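PppA (PDB 6JKV) probably acts as a metal-dependent serine/threonine protein phosphatase of the PP2C family, binding manganese ions and regulating type VI secretion in Pseudomonas aeruginosa. Local coordinates at residues A[229-242]-A[250-262]. Numbering follows the deposited sequence.
Sequences LSHSDPYAVVRSLV and APDNITALVVRAF
His-231 O lies at the edge of the Arg-260 guanidinium, near its plane though tilted 23° from it: NH2 donates to His-231 O over 2.8 Å, approaching from above the carbonyl plane, with a bent N-H...O angle of 141°. A water lying in the guanidinium plane takes the NE hydrogen and donates to the same His-231 O, closing a bridge. Ser-232 O lies obliquely to the group, 3.4 Å from NE. Within the helix, the Arg-239 guanidinium covers one face of the Tyr-235 ring, with Tyr-235 O at the guanidinium edge. The Arg-260 chain stays extended through CD; the bend at chi3 turns the head toward the loop before helix 234-247. In the two-sheet PP2C fold this helix packs on the outer face of one antiparallel sheet; its residues 234-242 run roughly antiparallel to strand 254-261 (155°), axes 7.7 Å apart. Val-258 fills the centre: its CG1 rests 3.7 Å from Pro-234 CB, while CG2 sits among Val-238 CG1 (3.5 Å), Leu-229 CD2 and Val-237 CG1. The methyl of Ala-256 faces Val-238 CB and Leu-241 CD1, the latter at 4.0 Å. Ile-254 CD1 abuts Val-242 CA at 4.0 Å. Just upstream, Asp-252 OD2 binds manganese together with Asp-61 and Asp-214.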
ATOM      1  N   LEU A 229     -15.384   2.995  -5.555  1.00 21.11           N
ATOM      2  CA  LEU A 229     -14.805   4.152  -4.828  1.00 20.16           C
ATOM      3  C   LEU A 229     -15.751   5.356  -4.883  1.00 20.17           C
ATOM      4  O   LEU A 229     -15.643   6.214  -3.997  1.00 20.72           O
ATOM      5  CB  LEU A 229     -13.446   4.518  -5.430  1.00 19.94           C
ATOM      6  CG  LEU A 229     -12.283   3.594  -5.064  1.00 20.02           C
ATOM      7  CD1 LEU A 229     -11.006   4.042  -5.759  1.00 20.27           C
ATOM      8  CD2 LEU A 229     -12.073   3.545  -3.555  1.00 19.73           C
ATOM      9  N   SER A 230     -16.642   5.427  -5.872  1.00 20.98           N
ATOM     10  CA  SER A 230     -17.565   6.579  -6.063  1.00 21.89           C
ATOM     11  C   SER A 230     -18.725   6.491  -5.066  1.00 22.38           C
ATOM     12  O   SER A 230     -19.892   6.516  -5.484  1.00 24.12           O
ATOM     13  CB  SER A 230     -18.039   6.668  -7.481  1.00 22.48           C
ATOM     14  OG  SER A 230     -17.011   7.215  -8.291  1.00 23.02           O
ATOM     15  N   HIS A 231     -18.396   6.392  -3.781  1.00 22.77           N
ATOM     16  CA  HIS A 231     -19.363   6.422  -2.659  1.00 22.88           C
ATOM     17  C   HIS A 231     -18.768   7.226  -1.503  1.00 21.63           C
ATOM     18  O   HIS A 231     -17.528   7.400  -1.442  1.00 20.12           O
ATOM     19  CB  HIS A 231     -19.769   4.998  -2.260  1.00 23.46           C
ATOM     20  CG  HIS A 231     -20.525   4.292  -3.336  1.00 24.88           C
ATOM     21  ND1 HIS A 231     -19.902   3.603  -4.363  1.00 24.80           N
ATOM     22  CD2 HIS A 231     -21.853   4.199  -3.578  1.00 26.70           C
ATOM     23  CE1 HIS A 231     -20.814   3.114  -5.182  1.00 25.44           C
ATOM     24  NE2 HIS A 231     -22.018   3.467  -4.728  1.00 25.96           N
ATOM     25  N   SER A 232     -19.646   7.721  -0.632  1.00 22.78           N
ATOM     26  CA  SER A 232     -19.325   8.758   0.378  1.00 22.70           C
ATOM     27  C   SER A 232     -18.572   8.147   1.558  1.00 22.08           C
ATOM     28  O   SER A 232     -17.826   8.890   2.219  1.00 21.61           O
ATOM     29  CB  SER A 232     -20.570   9.446   0.850  1.00 23.39           C
ATOM     30  OG  SER A 232     -21.337   8.574   1.666  1.00 23.24           O
ATOM     31  N   ASP A 233     -18.777   6.858   1.829  1.00 22.65           N
ATOM     32  CA  ASP A 233     -18.352   6.241   3.104  1.00 23.05           C
ATOM     33  C   ASP A 233     -17.171   5.300   2.884  1.00 21.66           C
ATOM     34  O   ASP A 233     -17.341   4.208   2.343  1.00 21.71           O
ATOM     35  CB  ASP A 233     -19.531   5.520   3.746  1.00 25.51           C
ATOM     36  CG  ASP A 233     -19.091   4.801   4.993  1.00 27.25           C
ATOM     37  OD1 ASP A 233     -18.317   5.404   5.755  1.00 27.54           O
ATOM     38  OD2 ASP A 233     -19.483   3.629   5.148  1.00 30.81           O
ATOM     39  N   PRO A 234     -15.947   5.668   3.326  1.00 20.11           N
ATOM     40  CA  PRO A 234     -14.773   4.816   3.123  1.00 19.90           C
ATOM     41  C   PRO A 234     -14.913   3.422   3.750  1.00 19.98           C
ATOM     42  O   PRO A 234     -14.421   2.485   3.182  1.00 20.45           O
ATOM     43  CB  PRO A 234     -13.630   5.604   3.777  1.00 19.13           C
ATOM     44  CG  PRO A 234     -14.118   7.030   3.764  1.00 19.61           C
ATOM     45  CD  PRO A 234     -15.606   6.926   4.006  1.00 20.26           C
ATOM     46  N   TYR A 235     -15.597   3.309   4.888  1.00 21.07           N
ATOM     47  CA  TYR A 235     -15.795   2.020   5.602  1.00 22.06           C
ATOM     48  C   TYR A 235     -16.588   1.050   4.719  1.00 23.08           C
ATOM     49  O   TYR A 235     -16.168  -0.125   4.573  1.00 23.74           O
ATOM     50  CB  TYR A 235     -16.533   2.262   6.917  1.00 22.91           C
ATOM     51  CG  TYR A 235     -16.670   1.068   7.828  1.00 23.90           C
ATOM     52  CD1 TYR A 235     -17.642   0.096   7.617  1.00 24.92           C
ATOM     53  CD2 TYR A 235     -15.827   0.913   8.913  1.00 23.50           C
ATOM     54  CE1 TYR A 235     -17.771  -0.992   8.461  1.00 25.72           C
ATOM     55  CE2 TYR A 235     -15.952  -0.162   9.777  1.00 24.46           C
ATOM     56  CZ  TYR A 235     -16.919  -1.125   9.544  1.00 25.62           C
ATOM     57  OH  TYR A 235     -17.042  -2.196  10.380  1.00 28.50           O
ATOM     58  N   ALA A 236     -17.729   1.501   4.189  1.00 22.77           N
ATOM     59  CA  ALA A 236     -18.564   0.697   3.270  1.00 23.41           C
ATOM     60  C   ALA A 236     -17.778   0.423   1.986  1.00 22.09           C
ATOM     61  O   ALA A 236     -17.916  -0.680   1.447  1.00 22.85           O
ATOM     62  CB  ALA A 236     -19.870   1.395   2.975  1.00 23.99           C
ATOM     63  N   VAL A 237     -16.969   1.382   1.532  1.00 20.94           N
ATOM     64  CA  VAL A 237     -16.235   1.274   0.240  1.00 20.48           C
ATOM     65  C   VAL A 237     -15.196   0.156   0.349  1.00 20.17           C
ATOM     66  O   VAL A 237     -15.199  -0.733  -0.506  1.00 20.26           O
ATOM     67  CB  VAL A 237     -15.612   2.618  -0.179  1.00 20.36           C
ATOM     68  CG1 VAL A 237     -14.531   2.425  -1.218  1.00 20.63           C
ATOM     69  CG2 VAL A 237     -16.654   3.587  -0.694  1.00 20.85           C
ATOM     70  N   VAL A 238     -14.357   0.170   1.386  1.00 19.47           N
ATOM     71  CA  VAL A 238     -13.300  -0.864   1.548  1.00 19.29           C
ATOM     72  C   VAL A 238     -13.977  -2.228   1.688  1.00 20.01           C
ATOM     73  O   VAL A 238     -13.496  -3.174   1.070  1.00 21.12           O
ATOM     74  CB  VAL A 238     -12.342  -0.562   2.717  1.00 18.56           C
ATOM     75  CG1 VAL A 238     -11.542   0.707   2.446  1.00 17.97           C
ATOM     76  CG2 VAL A 238     -13.059  -0.469   4.055  1.00 19.49           C
ATOM     77  N   ARG A 239     -15.069  -2.322   2.446  1.00 20.84           N
ATOM     78  CA  ARG A 239     -15.777  -3.614   2.651  1.00 22.67           C
ATOM     79  C   ARG A 239     -16.397  -4.083   1.333  1.00 23.19           C
ATOM     80  O   ARG A 239     -16.430  -5.306   1.098  1.00 25.31           O
ATOM     81  CB  ARG A 239     -16.833  -3.506   3.752  1.00 23.75           C
ATOM     82  CG  ARG A 239     -16.387  -4.147   5.056  1.00 24.45           C
ATOM     83  CD  ARG A 239     -16.736  -3.294   6.241  1.00 24.82           C
ATOM     84  NE  ARG A 239     -15.990  -3.698   7.424  1.00 25.48           N
ATOM     85  CZ  ARG A 239     -14.964  -3.034   7.951  1.00 25.13           C
ATOM     86  NH1 ARG A 239     -14.510  -1.921   7.398  1.00 25.24           N
ATOM     87  NH2 ARG A 239     -14.369  -3.501   9.033  1.00 26.22           N
ATOM     88  N   SER A 240     -16.887  -3.164   0.497  1.00 22.76           N
ATOM     89  CA  SER A 240     -17.483  -3.510  -0.820  1.00 22.82           C
ATOM     90  C   SER A 240     -16.375  -3.959  -1.779  1.00 21.86           C
ATOM     91  O   SER A 240     -16.603  -4.904  -2.565  1.00 21.59           O
ATOM     92  CB  SER A 240     -18.272  -2.376  -1.380  1.00 22.85           C
ATOM     93  OG  SER A 240     -19.251  -1.946  -0.449  1.00 24.71           O
ATOM     94  N   LEU A 241     -15.205  -3.324  -1.717  1.00 20.27           N
ATOM     95  CA  LEU A 241     -14.057  -3.728  -2.567  1.00 20.40           C
ATOM     96  C   LEU A 241     -13.652  -5.162  -2.229  1.00 21.45           C
ATOM     97  O   LEU A 241     -13.539  -5.987  -3.162  1.00 20.71           O
ATOM     98  CB  LEU A 241     -12.887  -2.770  -2.349  1.00 19.60           C
ATOM     99  CG  LEU A 241     -13.024  -1.397  -2.998  1.00 19.45           C
ATOM    100  CD1 LEU A 241     -11.967  -0.453  -2.442  1.00 18.81           C
ATOM    101  CD2 LEU A 241     -12.913  -1.509  -4.511  1.00 19.56           C
ATOM    102  N   VAL A 242     -13.456  -5.445  -0.941  1.00 21.64           N
ATOM    103  CA  VAL A 242     -13.025  -6.788  -0.470  1.00 21.86           C
ATOM    104  C   VAL A 242     -14.119  -7.798  -0.843  1.00 23.27           C
ATOM    105  O   VAL A 242     -13.763  -8.883  -1.348  1.00 23.43           O
ATOM    106  CB  VAL A 242     -12.699  -6.775   1.036  1.00 21.92           C
ATOM    107  CG1 VAL A 242     -12.518  -8.175   1.598  1.00 22.78           C
ATOM    108  CG2 VAL A 242     -11.469  -5.918   1.312  1.00 20.92           C
ATOM    109  N   ALA A 250     -10.959 -14.553  -4.824  1.00 25.98           N
ATOM    110  CA  ALA A 250      -9.943 -14.087  -3.842  1.00 25.51           C
ATOM    111  C   ALA A 250      -8.707 -14.984  -3.793  1.00 25.18           C
ATOM    112  O   ALA A 250      -8.365 -15.527  -2.747  1.00 24.70           O
ATOM    113  CB  ALA A 250     -10.578 -14.010  -2.482  1.00 27.01           C
ATOM    114  N   PRO A 251      -7.960 -15.107  -4.907  1.00 24.39           N
ATOM    115  CA  PRO A 251      -6.806 -16.007  -4.977  1.00 25.32           C
ATOM    116  C   PRO A 251      -5.642 -15.567  -4.075  1.00 24.33           C
ATOM    117  O   PRO A 251      -4.826 -16.406  -3.748  1.00 25.02           O
ATOM    118  CB  PRO A 251      -6.398 -15.965  -6.455  1.00 25.68           C
ATOM    119  CG  PRO A 251      -6.958 -14.656  -6.972  1.00 25.18           C
ATOM    120  CD  PRO A 251      -8.163 -14.326  -6.129  1.00 24.52           C
ATOM    121  N   ASP A 252      -5.611 -14.285  -3.697  1.00 24.04           N
ATOM    122  CA  ASP A 252      -4.546 -13.674  -2.861  1.00 23.52           C
ATOM    123  C   ASP A 252      -5.174 -13.024  -1.623  1.00 23.23           C
ATOM    124  O   ASP A 252      -6.397 -12.777  -1.626  1.00 24.63           O
ATOM    125  CB  ASP A 252      -3.751 -12.646  -3.675  1.00 22.61           C
ATOM    126  CG  ASP A 252      -2.407 -12.281  -3.069  1.00 21.86           C
ATOM    127  OD1 ASP A 252      -2.079 -12.814  -1.987  1.00 23.43           O
ATOM    128  OD2 ASP A 252      -1.702 -11.464  -3.680  1.00 21.55           O
ATOM    129  N   ASN A 253      -4.359 -12.767  -0.595  1.00 23.02           N
ATOM    130  CA  ASN A 253      -4.714 -11.840   0.506  1.00 21.57           C
ATOM    131  C   ASN A 253      -5.177 -10.543  -0.157  1.00 20.12           C
ATOM    132  O   ASN A 253      -4.502 -10.078  -1.088  1.00 19.10           O
ATOM    133  CB  ASN A 253      -3.547 -11.562   1.451  1.00 21.41           C
ATOM    134  CG  ASN A 253      -2.943 -12.810   2.067  1.00 22.44           C
ATOM    135  OD1 ASN A 253      -1.786 -12.792   2.485  1.00 22.30           O
ATOM    136  ND2 ASN A 253      -3.717 -13.883   2.152  1.00 24.16           N
ATOM    137  N   ILE A 254      -6.299  -9.995   0.282  1.00 19.33           N
ATOM    138  CA  ILE A 254      -6.889  -8.787  -0.347  1.00 20.39           C
ATOM    139  C   ILE A 254      -7.055  -7.740   0.745  1.00 19.82           C
ATOM    140  O   ILE A 254      -7.761  -8.017   1.722  1.00 21.62           O
ATOM    141  CB  ILE A 254      -8.210  -9.114  -1.070  1.00 21.68           C
ATOM    142  CG1 ILE A 254      -8.903  -7.835  -1.537  1.00 21.77           C
ATOM    143  CG2 ILE A 254      -9.121  -9.981  -0.214  1.00 23.18           C
ATOM    144  CD1 ILE A 254      -9.891  -8.064  -2.661  1.00 22.56           C
ATOM    145  N   THR A 255      -6.390  -6.597   0.577  1.00 18.79           N
ATOM    146  CA  THR A 255      -6.464  -5.470   1.529  1.00 19.48           C
ATOM    147  C   THR A 255      -6.830  -4.200   0.765  1.00 18.80           C
ATOM    148  O   THR A 255      -6.283  -3.985  -0.335  1.00 19.10           O
ATOM    149  CB  THR A 255      -5.148  -5.300   2.294  1.00 19.05           C
ATOM    150  OG1 THR A 255      -4.838  -6.554   2.899  1.00 20.46           O
ATOM    151  CG2 THR A 255      -5.236  -4.216   3.351  1.00 18.60           C
ATOM    152  N   ALA A 256      -7.729  -3.405   1.337  1.00 18.44           N
ATOM    153  CA  ALA A 256      -8.146  -2.105   0.785  1.00 18.17           C
ATOM    154  C   ALA A 256      -8.154  -1.084   1.918  1.00 17.41           C
ATOM    155  O   ALA A 256      -8.622  -1.405   3.029  1.00 18.61           O
ATOM    156  CB  ALA A 256      -9.495  -2.218   0.115  1.00 19.04           C
ATOM    157  N   LEU A 257      -7.601   0.088   1.636  1.00 17.02           N
ATOM    158  CA  LEU A 257      -7.592   1.237   2.567  1.00 16.66           C
ATOM    159  C   LEU A 257      -7.997   2.473   1.770  1.00 16.72           C
ATOM    160  O   LEU A 257      -7.318   2.786   0.765  1.00 16.07           O
ATOM    161  CB  LEU A 257      -6.197   1.378   3.175  1.00 15.53           C
ATOM    162  CG  LEU A 257      -6.124   2.137   4.494  1.00 16.17           C
ATOM    163  CD1 LEU A 257      -4.952   1.646   5.345  1.00 16.00           C
ATOM    164  CD2 LEU A 257      -6.008   3.625   4.217  1.00 16.28           C
ATOM    165  N   VAL A 258      -9.086   3.118   2.184  1.00 16.77           N
ATOM    166  CA  VAL A 258      -9.651   4.292   1.467  1.00 16.85           C
ATOM    167  C   VAL A 258      -9.497   5.520   2.358  1.00 17.25           C
ATOM    168  O   VAL A 258      -9.780   5.431   3.565  1.00 18.56           O
ATOM    169  CB  VAL A 258     -11.105   4.060   1.018  1.00 17.37           C
ATOM    170  CG1 VAL A 258     -11.784   5.363   0.604  1.00 18.12           C
ATOM    171  CG2 VAL A 258     -11.144   3.056  -0.119  1.00 16.60           C
ATOM    172  N   VAL A 259      -9.029   6.607   1.759  1.00 16.61           N
ATOM    173  CA  VAL A 259      -8.878   7.924   2.421  1.00 16.66           C
ATOM    174  C   VAL A 259      -9.699   8.932   1.618  1.00 17.11           C
ATOM    175  O   VAL A 259      -9.604   8.939   0.370  1.00 16.44           O
ATOM    176  CB  VAL A 259      -7.400   8.339   2.513  1.00 16.18           C
ATOM    177  CG1 VAL A 259      -7.227   9.658   3.247  1.00 16.32           C
ATOM    178  CG2 VAL A 259      -6.561   7.257   3.175  1.00 17.36           C
ATOM    179  N   ARG A 260     -10.461   9.765   2.317  1.00 16.65           N
ATOM    180  CA  ARG A 260     -11.267  10.833   1.689  1.00 17.41           C
ATOM    181  C   ARG A 260     -10.909  12.176   2.323  1.00 17.56           C
ATOM    182  O   ARG A 260     -10.898  12.261   3.556  1.00 16.23           O
ATOM    183  CB  ARG A 260     -12.761  10.549   1.841  1.00 17.81           C
ATOM    184  CG  ARG A 260     -13.634  11.614   1.191  1.00 18.76           C
ATOM    185  CD  ARG A 260     -15.092  11.242   1.238  1.00 20.03           C
ATOM    186  NE  ARG A 260     -15.461  10.317   0.178  1.00 19.86           N
ATOM    187  CZ  ARG A 260     -15.695  10.664  -1.077  1.00 20.61           C
ATOM    188  NH1 ARG A 260     -15.558  11.928  -1.456  1.00 21.17           N
ATOM    189  NH2 ARG A 260     -16.068   9.742  -1.950  1.00 20.48           N
ATOM    190  N   ALA A 261     -10.657  13.184   1.485  1.00 18.51           N
ATOM    191  CA  ALA A 261     -10.320  14.558   1.906  1.00 18.41           C
ATOM    192  C   ALA A 261     -11.580  15.426   1.900  1.00 18.67           C
ATOM    193  O   ALA A 261     -12.406  15.264   0.979  1.00 18.68           O
ATOM    194  CB  ALA A 261      -9.265  15.123   0.995  1.00 18.76           C
ATOM    195  N   PHE A 262     -11.699  16.330   2.879  1.00 19.31           N
ATOM    196  CA  PHE A 262     -12.826  17.297   2.992  1.00 20.21           C
ATOM    197  C   PHE A 262     -12.294  18.728   3.067  1.00 20.75           C
ATOM    198  O   PHE A 262     -11.227  18.879   3.634  1.00 20.06           O
ATOM    199  CB  PHE A 262     -13.702  16.984   4.207  1.00 20.79           C
ATOM    200  CG  PHE A 262     -14.369  15.633   4.173  1.00 21.15           C
ATOM    201  CD1 PHE A 262     -13.663  14.481   4.481  1.00 20.09           C
ATOM    202  CD2 PHE A 262     -15.711  15.513   3.834  1.00 22.66           C
ATOM    203  CE1 PHE A 262     -14.278  13.241   4.443  1.00 20.91           C
ATOM    204  CE2 PHE A 262     -16.330  14.272   3.807  1.00 22.19           C
ATOM    205  CZ  PHE A 262     -15.613  13.137   4.111  1.00 21.50           C
TER
HETATM  206  O   HOH W   1     -15.308   7.256   0.311  1.00 24.95           O